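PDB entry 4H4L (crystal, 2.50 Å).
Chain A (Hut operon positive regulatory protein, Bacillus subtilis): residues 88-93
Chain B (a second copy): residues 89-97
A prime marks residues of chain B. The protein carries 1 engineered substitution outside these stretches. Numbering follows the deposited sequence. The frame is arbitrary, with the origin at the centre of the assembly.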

ATOM      1  N   ARG A  88       1.600  -3.228   9.321  1.00 37.75           N
ATOM      2  CA  ARG A  88       2.112  -1.871   9.061  1.00 39.81           C
ATOM      3  C   ARG A  88       2.665  -1.595   7.637  1.00 42.71           C
ATOM      4  O   ARG A  88       3.822  -1.198   7.482  1.00 41.93           O
ATOM      5  CB  ARG A  88       3.116  -1.444  10.163  1.00 36.58           C
ATOM      6  CG  ARG A  88       2.379  -0.978  11.428  1.00 39.04           C
ATOM      7  CD  ARG A  88       3.017  -1.435  12.727  1.00 33.36           C
ATOM      8  NE  ARG A  88       3.266  -2.870  12.701  1.00 36.11           N
ATOM      9  CZ  ARG A  88       4.477  -3.413  12.574  1.00 35.50           C
ATOM     10  NH1 ARG A  88       5.529  -2.612  12.487  1.00 34.24           N
ATOM     11  NH2 ARG A  88       4.630  -4.740  12.527  1.00 30.06           N
ATOM     12  N   GLY A  89       1.835  -1.808   6.612  1.00 42.53           N
ATOM     13  CA  GLY A  89       2.186  -1.416   5.248  1.00 37.34           C
ATOM     14  C   GLY A  89       2.230  -2.537   4.248  1.00 37.45           C
ATOM     15  O   GLY A  89       1.741  -2.412   3.137  1.00 41.84           O
ATOM     16  N   GLU A  90       2.845  -3.640   4.624  1.00 40.16           N
ATOM     17  CA  GLU A  90       2.810  -4.835   3.807  1.00 40.57           C
ATOM     18  C   GLU A  90       2.262  -5.887   4.726  1.00 39.48           C
ATOM     19  O   GLU A  90       2.797  -6.098   5.822  1.00 38.58           O
ATOM     20  CB  GLU A  90       4.212  -5.227   3.320  1.00 42.04           C
ATOM     21  CG  GLU A  90       4.881  -4.182   2.418  1.00 53.09           C
ATOM     22  CD  GLU A  90       4.171  -3.920   1.070  1.00 60.62           C
ATOM     23  OE1 GLU A  90       3.566  -4.860   0.473  1.00 57.23           O
ATOM     24  OE2 GLU A  90       4.227  -2.748   0.597  1.00 62.95           O
ATOM     25  N   MET A  91       1.199  -6.541   4.277  1.00 38.89           N
ATOM     26  CA  MET A  91       0.501  -7.524   5.087  1.00 42.82           C
ATOM     27  C   MET A  91       1.104  -8.867   4.760  1.00 43.30           C
ATOM     28  O   MET A  91       0.440  -9.731   4.175  1.00 44.87           O
ATOM     29  CB  MET A  91      -1.001  -7.503   4.800  1.00 44.05           C
ATOM     30  CG  MET A  91      -1.836  -8.030   5.952  1.00 48.79           C
ATOM     31  SD  MET A  91      -3.624  -7.898   5.659  1.00 53.87           S
ATOM     32  CE  MET A  91      -3.825  -6.127   5.825  1.00 52.77           C
ATOM     33  N   LEU A  92       2.376  -9.008   5.148  1.00 39.78           N
ATOM     34  CA  LEU A  92       3.197 -10.173   4.890  1.00 36.61           C
ATOM     35  C   LEU A  92       4.015 -10.453   6.127  1.00 37.54           C
ATOM     36  O   LEU A  92       4.492  -9.529   6.777  1.00 35.63           O
ATOM     37  CB  LEU A  92       4.176  -9.893   3.755  1.00 38.40           C
ATOM     38  CG  LEU A  92       3.595  -9.499   2.401  1.00 39.12           C
ATOM     39  CD1 LEU A  92       4.591  -8.622   1.663  1.00 41.01           C
ATOM     40  CD2 LEU A  92       3.264 -10.745   1.607  1.00 38.96           C
ATOM     41  N   LEU A  93       4.182 -11.736   6.428  1.00 36.71           N
ATOM     42  CA  LEU A  93       5.044 -12.180   7.490  1.00 36.70           C
ATOM     43  C   LEU A  93       6.240 -12.903   6.914  1.00 35.00           C
ATOM     44  O   LEU A  93       7.224 -12.280   6.608  1.00 39.46           O
ATOM     45  CB  LEU A  93       4.268 -13.087   8.446  1.00 38.08           C
ATOM     46  CG  LEU A  93       3.032 -12.395   9.021  1.00 42.05           C
ATOM     47  CD1 LEU A  93       2.147 -13.395   9.765  1.00 41.28           C
ATOM     48  CD2 LEU A  93       3.432 -11.235   9.925  1.00 38.04           C
TER
ATOM     49  N   GLY B  89      -5.947  -3.787  -2.419  1.00 36.22           N
ATOM     50  CA  GLY B  89      -5.126  -3.226  -1.345  1.00 36.49           C
ATOM     51  C   GLY B  89      -3.916  -4.046  -0.991  1.00 39.37           C
ATOM     52  O   GLY B  89      -2.902  -3.535  -0.537  1.00 40.57           O
ATOM     53  N   GLU B  90      -4.034  -5.346  -1.175  1.00 42.03           N
ATOM     54  CA  GLU B  90      -2.917  -6.234  -0.949  1.00 41.71           C
ATOM     55  C   GLU B  90      -3.055  -7.219  -2.054  1.00 39.88           C
ATOM     56  O   GLU B  90      -4.121  -7.817  -2.233  1.00 46.32           O
ATOM     57  CB  GLU B  90      -3.006  -6.888   0.423  1.00 51.33           C
ATOM     58  CG  GLU B  90      -2.728  -5.931   1.598  1.00 62.89           C
ATOM     59  CD  GLU B  90      -1.256  -5.461   1.722  1.00 70.24           C
ATOM     60  OE1 GLU B  90      -0.299  -6.113   1.189  1.00 59.12           O
ATOM     61  OE2 GLU B  90      -1.059  -4.414   2.390  1.00 71.05           O
ATOM     62  N   MET B  91      -2.016  -7.308  -2.863  1.00 35.89           N
ATOM     63  CA  MET B  91      -2.047  -8.106  -4.052  1.00 36.84           C
ATOM     64  C   MET B  91      -1.651  -9.506  -3.653  1.00 38.98           C
ATOM     65  O   MET B  91      -0.625 -10.004  -4.073  1.00 42.18           O
ATOM     66  CB  MET B  91      -1.070  -7.557  -5.070  1.00 40.54           C
ATOM     67  CG  MET B  91      -1.381  -7.980  -6.491  1.00 46.00           C
ATOM     68  SD  MET B  91      -0.599  -6.949  -7.743  1.00 46.73           S
ATOM     69  CE  MET B  91      -1.402  -5.392  -7.335  1.00 39.50           C
ATOM     70  N   LEU B  92      -2.475 -10.110  -2.799  1.00 36.88           N
ATOM     71  CA  LEU B  92      -2.283 -11.450  -2.325  1.00 35.35           C
ATOM     72  C   LEU B  92      -3.580 -12.243  -2.412  1.00 34.86           C
ATOM     73  O   LEU B  92      -4.651 -11.711  -2.144  1.00 30.47           O
ATOM     74  CB  LEU B  92      -1.878 -11.388  -0.872  1.00 38.69           C
ATOM     75  CG  LEU B  92      -0.546 -10.690  -0.625  1.00 38.33           C
ATOM     76  CD1 LEU B  92      -0.535 -10.168   0.801  1.00 32.98           C
ATOM     77  CD2 LEU B  92       0.579 -11.675  -0.911  1.00 36.93           C
ATOM     78  N   LEU B  93      -3.476 -13.520  -2.770  1.00 34.18           N
ATOM     79  CA  LEU B  93      -4.630 -14.402  -2.678  1.00 33.80           C
ATOM     80  C   LEU B  93      -4.561 -15.429  -1.539  1.00 31.08           C
ATOM     81  O   LEU B  93      -5.145 -15.229  -0.460  1.00 26.66           O
ATOM     82  CB  LEU B  93      -4.920 -15.072  -4.038  1.00 33.53           C
ATOM     83  CG  LEU B  93      -5.134 -13.988  -5.118  1.00 36.72           C
ATOM     84  CD1 LEU B  93      -5.043 -14.509  -6.572  1.00 33.20           C
ATOM     85  CD2 LEU B  93      -6.430 -13.190  -4.843  1.00 31.15           C
ATOM     86  N   GLY B  94      -3.834 -16.510  -1.794  1.00 30.81           N
ATOM     87  CA  GLY B  94      -3.753 -17.633  -0.904  1.00 34.48           C
ATOM     88  C   GLY B  94      -3.138 -17.245   0.425  1.00 36.58           C
ATOM     89  O   GLY B  94      -3.609 -17.681   1.473  1.00 37.21           O
ATOM     90  N   SER B  95      -2.107 -16.409   0.391  1.00 35.82           N
ATOM     91  CA  SER B  95      -1.408 -16.025   1.615  1.00 39.68           C
ATOM     92  C   SER B  95      -2.275 -15.125   2.521  1.00 40.24           C
ATOM     93  O   SER B  95      -1.982 -14.967   3.723  1.00 41.21           O
ATOM     94  CB  SER B  95      -0.036 -15.409   1.321  1.00 37.24           C
ATOM     95  OG  SER B  95      -0.157 -14.011   1.167  1.00 44.55           O
ATOM     96  N   LEU B  96      -3.367 -14.595   1.963  1.00 39.69           N
ATOM     97  CA  LEU B  96      -4.433 -13.990   2.795  1.00 38.18           C
ATOM     98  C   LEU B  96      -5.702 -14.801   2.766  1.00 39.46           C
ATOM     99  O   LEU B  96      -6.774 -14.259   3.012  1.00 44.55           O
ATOM    100  CB  LEU B  96      -4.774 -12.551   2.392  1.00 36.36           C
ATOM    101  CG  LEU B  96      -3.722 -11.448   2.533  1.00 37.09           C
ATOM    102  CD1 LEU B  96      -4.279 -10.153   1.958  1.00 34.85           C
ATOM    103  CD2 LEU B  96      -3.265 -11.260   3.995  1.00 36.79           C
ATOM    104  N   LEU B  97      -5.586 -16.089   2.445  1.00 39.51           N
ATOM    105  CA  LEU B  97      -6.692 -17.048   2.569  1.00 38.69           C
ATOM    106  C   LEU B  97      -7.879 -16.715   1.693  1.00 40.25           C
ATOM    107  O   LEU B  97      -9.026 -16.744   2.161  1.00 42.32           O
ATOM    108  CB  LEU B  97      -7.157 -17.184   4.024  1.00 37.25           C
ATOM    109  CG  LEU B  97      -7.858 -18.521   4.285  1.00 43.56           C
ATOM    110  CD1 LEU B  97      -6.893 -19.709   4.423  1.00 38.36           C
ATOM    111  CD2 LEU B  97      -8.783 -18.396   5.491  1.00 44.09           C
TER

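What does Glu90′ contribute near the start of the chain B stretch? Its CA-to-CB bond points toward chain A, and with chi1 and chi2 both m the carboxylate reaches the backbone of Met91. There Met91 N donates a weak hydrogen bond to Glu90′ OE1, long at 3.5 Å but nearly straight at 170°. The aliphatic start of the methionine side chain packs alongside, with Met91 CB 3.7 Å from Glu90′ CD.

Is this carboxylate comfortable in its buried setting? Not wholly: Glu90 OE1 lies 4.1 Å from Glu90′ OE1, bringing like charges close together. Glu90 OE1 is hydrogen-bonded elsewhere in the structure.

How does Leu92′ extend the contact? It too points toward chain A, and its branched end meets its counterpart, Leu92 CD2 to Leu92′ CD2 at 3.8 Å. Both leucines adopt the m,t rotamer, and their methyls make an apolar contact that asks for no polar partner. Leu92′ CD1 also lies 3.5 Å from Met91 O.

What closes the contact further along? After the short 3-10 segment at Gly94′ and Ser95′, Leu96′ points toward chain A and offers CD2 to Met91 SD at 3.8 Å. The methionine's chi1 and chi2 are both t, and its unbranched chain lies between Glu90′ and this leucine, near both.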